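Uncharacterized protein (Bacteroides vulgatus, PDB 4ZGF) is of unknown function but binds calcium and has a calycin-like, probably lipocalin-related fold built on a curled antiparallel sheet. Local coordinates at residues S8-V13 with N57-A62; H12-Y17 with Q134-K139; S69-T74 with P97-N102; I90-T95 with A108-I113. All coordinates share one frame; numbering follows the deposited sequence.

Contact 1: S8-V13 with N57-A62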
# COMPACT_ATOMS: atom_id res chain seq x y z
N SER A 8 -7.55 -0.78 12.28
CA SER A 8 -8.97 -0.76 12.02
C SER A 8 -9.48 -1.92 11.17
O SER A 8 -10.57 -1.82 10.57
CB SER A 8 -9.29 0.55 11.33
OG SER A 8 -8.57 0.63 10.11
N GLY A 9 -8.70 -2.98 11.12
CA GLY A 9 -9.04 -4.15 10.29
C GLY A 9 -8.01 -4.32 9.17
O GLY A 9 -7.21 -3.44 8.88
N THR A 10 -8.06 -5.49 8.53
CA THR A 10 -7.18 -5.80 7.43
C THR A 10 -7.23 -4.68 6.38
O THR A 10 -8.33 -4.26 5.99
CB THR A 10 -7.63 -7.12 6.72
OG1 THR A 10 -8.04 -8.09 7.71
CG2 THR A 10 -6.49 -7.63 5.84
N TRP A 11 -6.06 -4.29 5.86
CA TRP A 11 -5.92 -3.37 4.75
C TRP A 11 -5.45 -4.14 3.51
O TRP A 11 -4.44 -4.84 3.55
CB TRP A 11 -4.92 -2.26 5.10
CG TRP A 11 -5.40 -1.23 6.07
CD1 TRP A 11 -4.95 -1.06 7.34
CD2 TRP A 11 -6.40 -0.21 5.86
NE1 TRP A 11 -5.56 0.02 7.93
CE2 TRP A 11 -6.45 0.57 7.04
CE3 TRP A 11 -7.25 0.11 4.80
CZ2 TRP A 11 -7.29 1.67 7.16
CZ3 TRP A 11 -8.09 1.20 4.95
CH2 TRP A 11 -8.10 1.96 6.10
N HIS A 12 -6.18 -3.98 2.40
CA HIS A 12 -5.94 -4.67 1.15
C HIS A 12 -5.51 -3.68 0.09
O HIS A 12 -6.08 -2.58 -0.01
CB HIS A 12 -7.26 -5.34 0.69
CG HIS A 12 -7.77 -6.39 1.60
ND1 HIS A 12 -7.46 -7.72 1.44
CD2 HIS A 12 -8.58 -6.29 2.68
CE1 HIS A 12 -8.09 -8.39 2.38
NE2 HIS A 12 -8.77 -7.56 3.15
N VAL A 13 -4.52 -4.02 -0.74
CA VAL A 13 -4.02 -3.06 -1.73
C VAL A 13 -5.08 -2.80 -2.82
O VAL A 13 -5.69 -3.69 -3.39
CB VAL A 13 -2.74 -3.59 -2.39
CG1 VAL A 13 -2.32 -2.75 -3.58
CG2 VAL A 13 -1.62 -3.61 -1.37
N ASN A 57 -2.02 -7.77 1.42
CA ASN A 57 -2.73 -7.17 2.53
C ASN A 57 -1.80 -7.08 3.75
O ASN A 57 -0.77 -7.76 3.83
CB ASN A 57 -4.05 -7.93 2.82
CG ASN A 57 -3.86 -9.38 3.16
OD1 ASN A 57 -3.57 -9.73 4.29
ND2 ASN A 57 -3.97 -10.24 2.18
N ILE A 58 -2.20 -6.20 4.67
CA ILE A 58 -1.44 -5.94 5.87
C ILE A 58 -2.40 -5.63 7.00
O ILE A 58 -3.43 -4.99 6.80
CB ILE A 58 -0.41 -4.77 5.62
CG1 ILE A 58 0.55 -4.57 6.81
CG2 ILE A 58 -1.11 -3.48 5.23
CD1 ILE A 58 1.75 -3.71 6.46
N THR A 59 -2.05 -6.08 8.21
CA THR A 59 -2.84 -5.83 9.40
C THR A 59 -1.91 -5.25 10.47
O THR A 59 -0.97 -5.91 10.92
CB THR A 59 -3.51 -7.12 9.90
OG1 THR A 59 -4.33 -7.65 8.85
CG2 THR A 59 -4.36 -6.86 11.11
N PHE A 60 -2.19 -3.99 10.83
CA PHE A 60 -1.46 -3.33 11.90
C PHE A 60 -2.18 -3.60 13.22
O PHE A 60 -3.38 -3.41 13.34
CB PHE A 60 -1.46 -1.81 11.65
CG PHE A 60 -0.82 -1.38 10.34
CD1 PHE A 60 0.56 -1.20 10.25
CD2 PHE A 60 -1.58 -1.13 9.22
CE1 PHE A 60 1.14 -0.82 9.04
CE2 PHE A 60 -1.01 -0.75 8.03
CZ PHE A 60 0.35 -0.58 7.93
N LYS A 61 -1.41 -4.02 14.23
CA LYS A 61 -1.93 -4.19 15.58
C LYS A 61 -1.58 -3.01 16.45
O LYS A 61 -0.54 -2.40 16.28
CB LYS A 61 -1.40 -5.49 16.19
CG LYS A 61 -2.01 -6.73 15.62
CD LYS A 61 -1.68 -7.96 16.45
CE LYS A 61 -2.32 -9.20 15.87
NZ LYS A 61 -2.20 -10.41 16.72
N ALA A 62 -2.44 -2.75 17.44
CA ALA A 62 -2.24 -1.62 18.35
C ALA A 62 -1.00 -1.77 19.23
O ALA A 62 -0.54 -0.79 19.82
CB ALA A 62 -3.47 -1.38 19.20
O HOH W 1 -4.78 -2.99 10.17
O HOH W 2 -6.40 -4.05 12.36
O HOH W 3 -6.31 -9.51 9.40
O HOH W 4 -5.77 -9.26 -0.14

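Contact 2: H12-Y17 with Q134-K139. With BEZ (benzoic acid), chain K; ACT (acetate ion), chain I.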
# COMPACT_ATOMS: atom_id res chain seq x y z
N HIS A 12 -6.18 -3.98 2.40
CA HIS A 12 -5.94 -4.67 1.15
C HIS A 12 -5.51 -3.68 0.09
O HIS A 12 -6.08 -2.58 -0.01
CB HIS A 12 -7.26 -5.34 0.69
CG HIS A 12 -7.77 -6.39 1.60
ND1 HIS A 12 -7.46 -7.72 1.44
CD2 HIS A 12 -8.58 -6.29 2.68
CE1 HIS A 12 -8.09 -8.39 2.38
NE2 HIS A 12 -8.77 -7.56 3.15
N VAL A 13 -4.52 -4.02 -0.74
CA VAL A 13 -4.02 -3.06 -1.73
C VAL A 13 -5.08 -2.80 -2.82
O VAL A 13 -5.69 -3.69 -3.39
CB VAL A 13 -2.74 -3.59 -2.39
CG1 VAL A 13 -2.32 -2.75 -3.58
CG2 VAL A 13 -1.62 -3.61 -1.37
N VAL A 14 -5.24 -1.49 -3.08
CA VAL A 14 -6.02 -1.00 -4.23
C VAL A 14 -5.09 -0.80 -5.42
O VAL A 14 -5.26 -1.43 -6.47
CB VAL A 14 -6.80 0.27 -3.86
CG1 VAL A 14 -7.53 0.83 -5.07
CG2 VAL A 14 -7.76 0.00 -2.72
N ASP A 15 -4.10 0.10 -5.30
CA ASP A 15 -3.13 0.33 -6.40
C ASP A 15 -2.00 1.19 -5.84
O ASP A 15 -2.05 1.67 -4.68
CB ASP A 15 -3.82 1.03 -7.60
CG ASP A 15 -3.25 0.71 -8.98
OD1 ASP A 15 -2.06 0.33 -9.08
OD2 ASP A 15 -4.03 0.88 -9.96
N PHE A 16 -1.00 1.33 -6.69
CA PHE A 16 0.09 2.30 -6.53
C PHE A 16 -0.27 3.51 -7.37
O PHE A 16 -0.74 3.35 -8.48
CB PHE A 16 1.40 1.68 -7.01
CG PHE A 16 1.86 0.49 -6.22
CD1 PHE A 16 1.38 -0.78 -6.50
CD2 PHE A 16 2.80 0.61 -5.20
CE1 PHE A 16 1.80 -1.90 -5.78
CE2 PHE A 16 3.24 -0.50 -4.49
CZ PHE A 16 2.75 -1.74 -4.79
N TYR A 17 -0.06 4.71 -6.84
CA TYR A 17 -0.49 5.93 -7.50
C TYR A 17 0.71 6.82 -7.78
O TYR A 17 1.59 6.98 -6.93
CB TYR A 17 -1.50 6.69 -6.63
CG TYR A 17 -2.85 5.98 -6.55
CD1 TYR A 17 -3.00 4.81 -5.83
CD2 TYR A 17 -3.96 6.48 -7.21
CE1 TYR A 17 -4.20 4.14 -5.79
CE2 TYR A 17 -5.18 5.83 -7.15
CZ TYR A 17 -5.30 4.66 -6.46
OH TYR A 17 -6.48 3.94 -6.39
N GLN A 134 -2.39 2.97 -1.92
CA GLN A 134 -3.71 3.07 -1.31
C GLN A 134 -4.23 1.68 -0.97
O GLN A 134 -4.12 0.74 -1.79
CB GLN A 134 -4.69 3.80 -2.24
CG GLN A 134 -6.05 4.06 -1.60
CD GLN A 134 -7.01 4.93 -2.40
OE1 GLN A 134 -7.24 4.71 -3.59
NE2 GLN A 134 -7.59 5.91 -1.74
N PHE A 135 -4.83 1.59 0.21
CA PHE A 135 -5.48 0.37 0.69
C PHE A 135 -6.96 0.64 1.00
O PHE A 135 -7.36 1.77 1.25
CB PHE A 135 -4.86 -0.07 2.03
CG PHE A 135 -3.39 -0.36 2.00
CD1 PHE A 135 -2.46 0.64 2.18
CD2 PHE A 135 -2.91 -1.66 1.85
CE1 PHE A 135 -1.09 0.33 2.20
CE2 PHE A 135 -1.57 -1.95 1.88
CZ PHE A 135 -0.68 -0.96 2.07
N ALA A 136 -7.72 -0.45 1.01
CA ALA A 136 -9.12 -0.46 1.44
C ALA A 136 -9.35 -1.61 2.43
O ALA A 136 -8.49 -2.49 2.58
CB ALA A 136 -10.05 -0.64 0.22
N HIS A 137 -10.51 -1.65 3.08
CA HIS A 137 -10.80 -2.73 4.01
C HIS A 137 -11.47 -3.95 3.41
O HIS A 137 -11.83 -4.88 4.11
CB HIS A 137 -11.62 -2.24 5.18
CG HIS A 137 -10.85 -1.45 6.20
ND1 HIS A 137 -9.68 -1.93 6.78
CD2 HIS A 137 -11.08 -0.26 6.78
CE1 HIS A 137 -9.27 -1.07 7.68
NE2 HIS A 137 -10.08 -0.05 7.69
N ASN A 138 -11.59 -3.99 2.09
CA ASN A 138 -12.09 -5.13 1.34
C ASN A 138 -11.11 -5.50 0.26
O ASN A 138 -10.48 -4.61 -0.34
CB ASN A 138 -13.43 -4.81 0.71
CG ASN A 138 -14.44 -4.55 1.76
OD1 ASN A 138 -14.88 -5.46 2.48
ND2 ASN A 138 -14.75 -3.28 1.96
N LYS A 139 -10.99 -6.80 0.01
CA LYS A 139 -10.19 -7.25 -1.11
C LYS A 139 -10.79 -6.79 -2.42
O LYS A 139 -12.00 -6.90 -2.65
CB LYS A 139 -10.08 -8.76 -1.05
CG LYS A 139 -9.11 -9.35 -2.06
CD LYS A 139 -8.93 -10.84 -1.87
CE LYS A 139 -7.91 -11.43 -2.81
NZ LYS A 139 -7.53 -12.78 -2.42
C BEZ K . -13.38 -1.08 -0.91
O1 BEZ K . -13.23 -2.12 -1.64
O2 BEZ K . -13.92 -1.09 0.26
C1 BEZ K . -12.90 0.25 -1.44
C2 BEZ K . -13.24 1.46 -0.79
C3 BEZ K . -12.72 2.66 -1.29
C4 BEZ K . -11.87 2.70 -2.40
C5 BEZ K . -11.50 1.47 -3.07
C6 BEZ K . -12.04 0.29 -2.57
C ACT I . -4.79 -14.05 -4.66
O ACT I . -4.59 -15.04 -3.91
OXT ACT I . -5.74 -13.24 -4.49
CH3 ACT I . -3.88 -13.77 -5.83

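Contact 3: S69-T74 with P97-N102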
# COMPACT_ATOMS: atom_id res chain seq x y z
N SER A 69 0.54 -10.29 3.99
CA SER A 69 0.68 -11.38 3.04
C SER A 69 0.91 -10.82 1.65
O SER A 69 0.13 -9.99 1.20
CB SER A 69 -0.59 -12.21 3.06
OG SER A 69 -0.44 -13.36 2.25
N ILE A 70 2.00 -11.27 1.01
CA ILE A 70 2.32 -10.87 -0.36
C ILE A 70 2.75 -12.14 -1.13
O ILE A 70 2.47 -13.26 -0.67
CB ILE A 70 3.34 -9.71 -0.41
CG1 ILE A 70 4.71 -10.11 0.17
CG2 ILE A 70 2.81 -8.47 0.31
CD1 ILE A 70 5.76 -9.00 0.11
N GLN A 71 3.37 -12.04 -2.30
CA GLN A 71 3.71 -13.26 -2.99
C GLN A 71 4.68 -14.07 -2.14
O GLN A 71 5.58 -13.53 -1.49
CB GLN A 71 4.31 -12.98 -4.37
CG GLN A 71 3.34 -12.32 -5.32
CD GLN A 71 3.94 -11.98 -6.67
OE1 GLN A 71 4.65 -10.94 -6.81
NE2 GLN A 71 3.67 -12.76 -7.68
N ASN A 72 4.49 -15.39 -2.14
CA ASN A 72 5.37 -16.33 -1.42
C ASN A 72 5.28 -16.37 0.08
O ASN A 72 5.95 -17.19 0.70
CB ASN A 72 6.84 -16.20 -1.81
CG ASN A 72 7.10 -16.50 -3.23
OD1 ASN A 72 6.54 -17.48 -3.77
ND2 ASN A 72 7.93 -15.71 -3.87
N GLY A 73 4.49 -15.54 0.69
CA GLY A 73 4.38 -15.65 2.14
C GLY A 73 4.18 -14.32 2.85
O GLY A 73 3.83 -13.26 2.31
N THR A 74 4.48 -14.38 4.11
CA THR A 74 4.17 -13.28 4.99
C THR A 74 5.29 -12.27 5.11
O THR A 74 6.49 -12.57 5.01
CB THR A 74 3.79 -13.74 6.37
OG1 THR A 74 4.90 -14.43 6.94
CG2 THR A 74 2.56 -14.61 6.32
N PRO A 97 10.41 -14.72 0.02
CA PRO A 97 11.19 -14.73 -1.20
C PRO A 97 10.71 -13.69 -2.21
O PRO A 97 9.52 -13.57 -2.51
CB PRO A 97 10.99 -16.18 -1.69
CG PRO A 97 10.94 -16.97 -0.41
CD PRO A 97 10.12 -16.08 0.51
N SER A 98 11.68 -12.94 -2.73
CA SER A 98 11.38 -11.73 -3.50
C SER A 98 10.73 -12.03 -4.83
O SER A 98 10.92 -13.09 -5.46
CB SER A 98 12.68 -10.87 -3.72
OG SER A 98 13.65 -11.53 -4.51
N THR A 99 9.95 -11.03 -5.26
CA THR A 99 9.38 -10.99 -6.63
C THR A 99 9.37 -9.50 -7.00
O THR A 99 9.52 -8.64 -6.16
CB THR A 99 7.95 -11.50 -6.68
OG1 THR A 99 7.12 -10.56 -6.00
CG2 THR A 99 7.79 -12.87 -6.10
N SER A 100 9.12 -9.21 -8.27
CA SER A 100 9.10 -7.82 -8.70
C SER A 100 8.02 -7.01 -7.95
O SER A 100 8.25 -5.92 -7.45
CB SER A 100 8.91 -7.73 -10.22
OG SER A 100 7.66 -8.30 -10.58
N TYR A 101 6.81 -7.57 -7.88
CA TYR A 101 5.71 -6.89 -7.22
C TYR A 101 5.93 -6.79 -5.72
O TYR A 101 5.59 -5.79 -5.09
CB TYR A 101 4.36 -7.53 -7.54
CG TYR A 101 4.06 -7.56 -9.00
CD1 TYR A 101 3.69 -6.40 -9.67
CD2 TYR A 101 4.21 -8.74 -9.75
CE1 TYR A 101 3.42 -6.40 -11.03
CE2 TYR A 101 3.95 -8.74 -11.12
CZ TYR A 101 3.55 -7.56 -11.73
OH TYR A 101 3.31 -7.49 -13.11
N ASN A 102 6.50 -7.85 -5.12
CA ASN A 102 6.83 -7.76 -3.70
C ASN A 102 7.79 -6.62 -3.44
O ASN A 102 7.65 -5.89 -2.46
CB ASN A 102 7.48 -9.05 -3.19
CG ASN A 102 6.53 -10.19 -2.95
OD1 ASN A 102 5.31 -10.08 -3.16
ND2 ASN A 102 7.07 -11.31 -2.48

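Contact 4: I90-T95 with A108-I113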
# COMPACT_ATOMS: atom_id res chain seq x y z
N ILE A 90 7.40 2.49 9.21
CA ILE A 90 7.26 1.03 9.13
C ILE A 90 8.65 0.42 9.06
O ILE A 90 9.56 0.96 8.40
CB ILE A 90 6.41 0.67 7.89
CG1 ILE A 90 4.98 1.23 8.09
CG2 ILE A 90 6.35 -0.83 7.66
CD1 ILE A 90 4.10 1.19 6.87
N ASN A 91 8.81 -0.72 9.74
CA ASN A 91 10.10 -1.42 9.84
C ASN A 91 9.85 -2.88 9.59
O ASN A 91 9.05 -3.51 10.30
CB ASN A 91 10.68 -1.24 11.25
CG ASN A 91 10.47 0.18 11.72
OD1 ASN A 91 10.89 1.13 11.05
ND2 ASN A 91 9.76 0.34 12.85
N PHE A 92 10.51 -3.47 8.61
CA PHE A 92 10.34 -4.92 8.34
C PHE A 92 11.34 -5.74 9.13
O PHE A 92 12.54 -5.44 9.19
CB PHE A 92 10.54 -5.21 6.86
CG PHE A 92 9.39 -4.76 6.00
CD1 PHE A 92 9.35 -3.45 5.50
CD2 PHE A 92 8.36 -5.62 5.66
CE1 PHE A 92 8.29 -3.05 4.71
CE2 PHE A 92 7.32 -5.20 4.87
CZ PHE A 92 7.28 -3.91 4.39
N THR A 93 10.84 -6.85 9.68
CA THR A 93 11.69 -7.91 10.27
C THR A 93 11.68 -9.19 9.48
O THR A 93 12.59 -10.00 9.63
CB THR A 93 11.35 -8.14 11.74
OG1 THR A 93 9.98 -8.46 11.88
CG2 THR A 93 11.65 -6.88 12.58
N LYS A 94 10.66 -9.40 8.63
CA LYS A 94 10.59 -10.61 7.79
C LYS A 94 9.96 -10.22 6.48
O LYS A 94 8.91 -9.55 6.46
CB LYS A 94 9.71 -11.67 8.45
CG LYS A 94 9.53 -12.96 7.64
CD LYS A 94 8.39 -13.83 8.19
CE LYS A 94 8.15 -15.12 7.41
NZ LYS A 94 7.66 -14.98 6.00
N THR A 95 10.58 -10.68 5.39
CA THR A 95 9.99 -10.59 4.04
C THR A 95 10.16 -11.95 3.38
O THR A 95 11.16 -12.66 3.63
CB THR A 95 10.62 -9.49 3.18
OG1 THR A 95 12.04 -9.68 3.08
CG2 THR A 95 10.32 -8.11 3.74
N ALA A 108 7.54 0.69 -1.20
CA ALA A 108 6.54 1.71 -0.87
C ALA A 108 6.32 1.80 0.62
O ALA A 108 6.20 2.90 1.18
CB ALA A 108 5.23 1.44 -1.61
N LEU A 109 6.24 0.65 1.30
CA LEU A 109 6.03 0.68 2.73
C LEU A 109 7.26 1.17 3.47
O LEU A 109 7.14 1.89 4.45
CB LEU A 109 5.56 -0.68 3.27
CG LEU A 109 4.01 -0.77 3.27
CD1 LEU A 109 3.41 -0.64 1.90
CD2 LEU A 109 3.56 -1.99 4.01
N ASN A 110 8.44 0.75 3.04
CA ASN A 110 9.67 1.20 3.67
C ASN A 110 9.91 2.70 3.52
O ASN A 110 10.51 3.30 4.40
CB ASN A 110 10.89 0.48 3.10
CG ASN A 110 11.29 -0.72 3.90
OD1 ASN A 110 11.24 -0.68 5.13
ND2 ASN A 110 11.67 -1.80 3.22
N ASN A 111 9.45 3.28 2.42
CA ASN A 111 9.65 4.71 2.19
C ASN A 111 8.52 5.55 2.72
O ASN A 111 8.60 6.79 2.69
CB ASN A 111 9.94 4.96 0.73
CG ASN A 111 11.27 4.38 0.29
OD1 ASN A 111 12.17 4.12 1.10
ND2 ASN A 111 11.38 4.15 -1.00
N ALA A 112 7.43 4.94 3.15
CA ALA A 112 6.28 5.71 3.64
C ALA A 112 6.70 6.55 4.85
O ALA A 112 7.27 6.04 5.80
CB ALA A 112 5.16 4.78 4.03
N ILE A 113 6.31 7.82 4.81
CA ILE A 113 6.50 8.70 5.95
C ILE A 113 5.27 9.52 6.29
O ILE A 113 5.17 9.98 7.42
CB ILE A 113 7.75 9.52 5.80
CG1 ILE A 113 8.24 10.06 7.13
CG2 ILE A 113 7.58 10.56 4.78
CD1 ILE A 113 9.71 10.49 7.06
O HOH W 5 7.90 3.54 6.55
O HOH W 6 11.99 1.63 6.61
O HOH W 7 12.41 -1.76 7.31

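Contact 1: S8-V13 with N57-A62
Trp-11 and Ile-58 form the antiparallel hydrogen-bonded pair of this contact, each backbone using both its N-H and its C=O on the other. Trp-11 N gives to Ile-58 O at 2.9 Å, and Ile-58 N returns the bond to Trp-11 O at 2.8 Å with an N-H...O angle of 158°. Trp-11 O also takes a CA-H...O contact from Asn-57, which pairs with His-12 at the next, non-hydrogen-bonded position. Beyond Thr-10 and Thr-59 the backbones part and water takes over the pairing. One molecule accepts from Phe-60 N and lies within donating distance of Gly-9 O, one of several acceptors around it; a second accepts from Gly-9 N at 2.8 Å and donates to Phe-60 O. A third is shared by the hydroxyls Thr-10 OG1 and Thr-59 OG1. Strands 11-21 and 57-60 are neighbours in the curled antiparallel sheet, consistent with the calycin clan, and their side chains divide between its two faces. On the face of Trp-11 and Ile-58, the indole enters buried apolar packing: its CD1 meets the edge of the Phe-60 ring, 3.9 Å from CD2, the two side chains crossing at about a right angle. The indole NE1 gives its proton to Phe-6 O, and His-137 stacks on the ring. On the other face, His-12 and Asn-57 lie side by side, pointing the same way, with Asn-57 CB 3.7 Å from His-12 ND1. A fourth water lies in the imidazole plane, 2.8 Å from His-12 ND1, and accepts from Asn-57 ND2.

Contact 2: H12-Y17 with Q134-K139
His-12 lies against the loop at Asn-138 and Lys-139, and its side chain meets that segment from CB to the ring. CB is 3.5 Å from Asn-138 O and also near Ala-136 O, which stands at the ring edge. CG is anti to the carbonyl carbon (chi1 -63°), and the imidazole it carries has Lys-139 N above its centre, 3.6 Å from the plane. CD2 touches the Asn-138 carbonyl carbon, ND1 and CE1 face Lys-139 CB in a CH-pi contact, and NE2 at the tip is 3.9 Å from Lys-139 N. An alanine in place of His-12 would probably leave the Lys-139 backbone and CB without their aromatic face and let the C-terminal segment move. His-12 and Ala-136 exchange both backbone bonds. Next along, Val-13 CG2 packs 3.6 Å from Phe-135 CE2, and both side chains touch Phe-105 of helix 100-111, while Val-14 CG2 meets Ala-136 CB. Val-14 N then gives to Gln-134 O at 2.8 Å, and Gln-134 N gives to Asp-15 O. Tyr-17 CE1 lies 3.6 Å from Gln-134 CB, with ring and amide planes 86° apart. The carboxylate of Asp-15 turns from this pairing to Tyr-31 N and Asn-32 ND2. On the side of Ala-136, bound benzoic acid sets its C1 against the methyl, and Asn-138 ND2 donates to its O2 at 2.9 Å; Gln-140 and Val-121 complete the pocket. With Val-14 and Asp-15 both facing Gln-134, the register slips by one residue: a classic beta bulge between antiparallel strands, next to the benzoic acid pocket.

Contact 3: S69-T74 with P97-N102
Asn-102 turns its amide edge to the backbone of Gln-71 and bonds it at both ends. OD1 accepts from Gln-71 N on a lone pair, at 2.9 Å, and ND2 gives to Gln-71 O with a nearly straight N-H...O angle of 166°. The flat amide also meets Ile-70, whose CD1 comes within 3.4 Å of Asn-102 CG as the two side chains cross obliquely. Gln-71 sets its own amide almost perpendicular to that of Asn-102, the planes 85° apart. Its chain runs extended beyond CG, and its OE1 receives the proton of Thr-99 OG1 at 2.6 Å, the hydroxyl standing above the carbonyl plane; the same OE1 lies at the in-plane edge of the Tyr-101 ring. Thr-99 OG1 in turn accepts from Asn-102 N at 2.9 Å, the N-cap bond of helix 100-111. Asn-72 donates through ND2 to Pro-97 O at 3.0 Å. An alanine at Asn-102 would probably leave Gln-71 N and O without these partners and the turn less firmly held to the helix. Residues Ile-70 to Gly-73 form a type II beta turn that links strands 65-70 and 73-82 as a beta hairpin. The turn sits against the start of helix 100-111, with Ile-70 reaching Phe-105 and Ile-106 along it, while Gln-71 and Tyr-101 both touch Ile-52 of helix 40-54.

Contact 4: I90-T95 with A108-I113
Strand residues Ile-90 to Phe-92 run past the last turn of helix 100-111, where Ile-90 and Asn-110 bring their CA atoms to 6.0 Å. The chain then turns a corner at Thr-93, while the helix gives way to residues leading into strand 114-117. Water joins the two backbones. One molecule accepts from Ile-90 N at 2.9 Å and donates toward Leu-109 O and Ala-112 O, more acceptors than its protons can serve at once when all its neighbours are counted. Two others reach the Asn-110 side chain: one accepts from Phe-92 N and donates to Asn-110 OD1 at 2.7 Å, and the other lies between that oxygen and Ile-90 O. The helix packs against the curled antiparallel sheet, in keeping with the lipocalin-like family, and Leu-109 also touches Ile-133 and Phe-135 of strand 132-136. Ile-90 CD1 lies 4.1 Å from Leu-109 CG. Phe-92 crosses Leu-109 at about a right angle and presents its ring edge, CZ being 3.8 Å from Leu-109 CB. With Phe-92 CG anti to the carbonyl carbon (chi1 -73°), the CZ and CD1 side of the ring meets Leu-109 and Asn-110. Along this rim CD1 meets Asn-110 OD1 at 3.4 Å, in the ring plane, with the amide turned 69° from the ring. Phe-66 packs edge-to-face with Phe-92, and Ile-106, one turn earlier in the helix, touches it too.

Overall arrangement
Contacts 1 and 2 both use strand 11-21 and share His-12 and Val-13: each of 57-62 and 134-139 pairs with it, and direct backbone bonds carry both. Contact 3 instead sets the hairpin turn against the start of helix 100-111 and the residues before it; contact 4 sets strand 87-92 against its end. Contact 2 is the nearest to the centre of the chain, about 6 Å from centre to centre, yet reaches the benzoic acid pocket; contact 3 is the farthest out, at about 13 Å, and relies on side-chain amides and a hydroxyl. Contact 4 mixes apolar packing with bridging water. Leu-109 touches Ile-58 of contact 1 and Phe-135 of contact 2, joining helix and sheet.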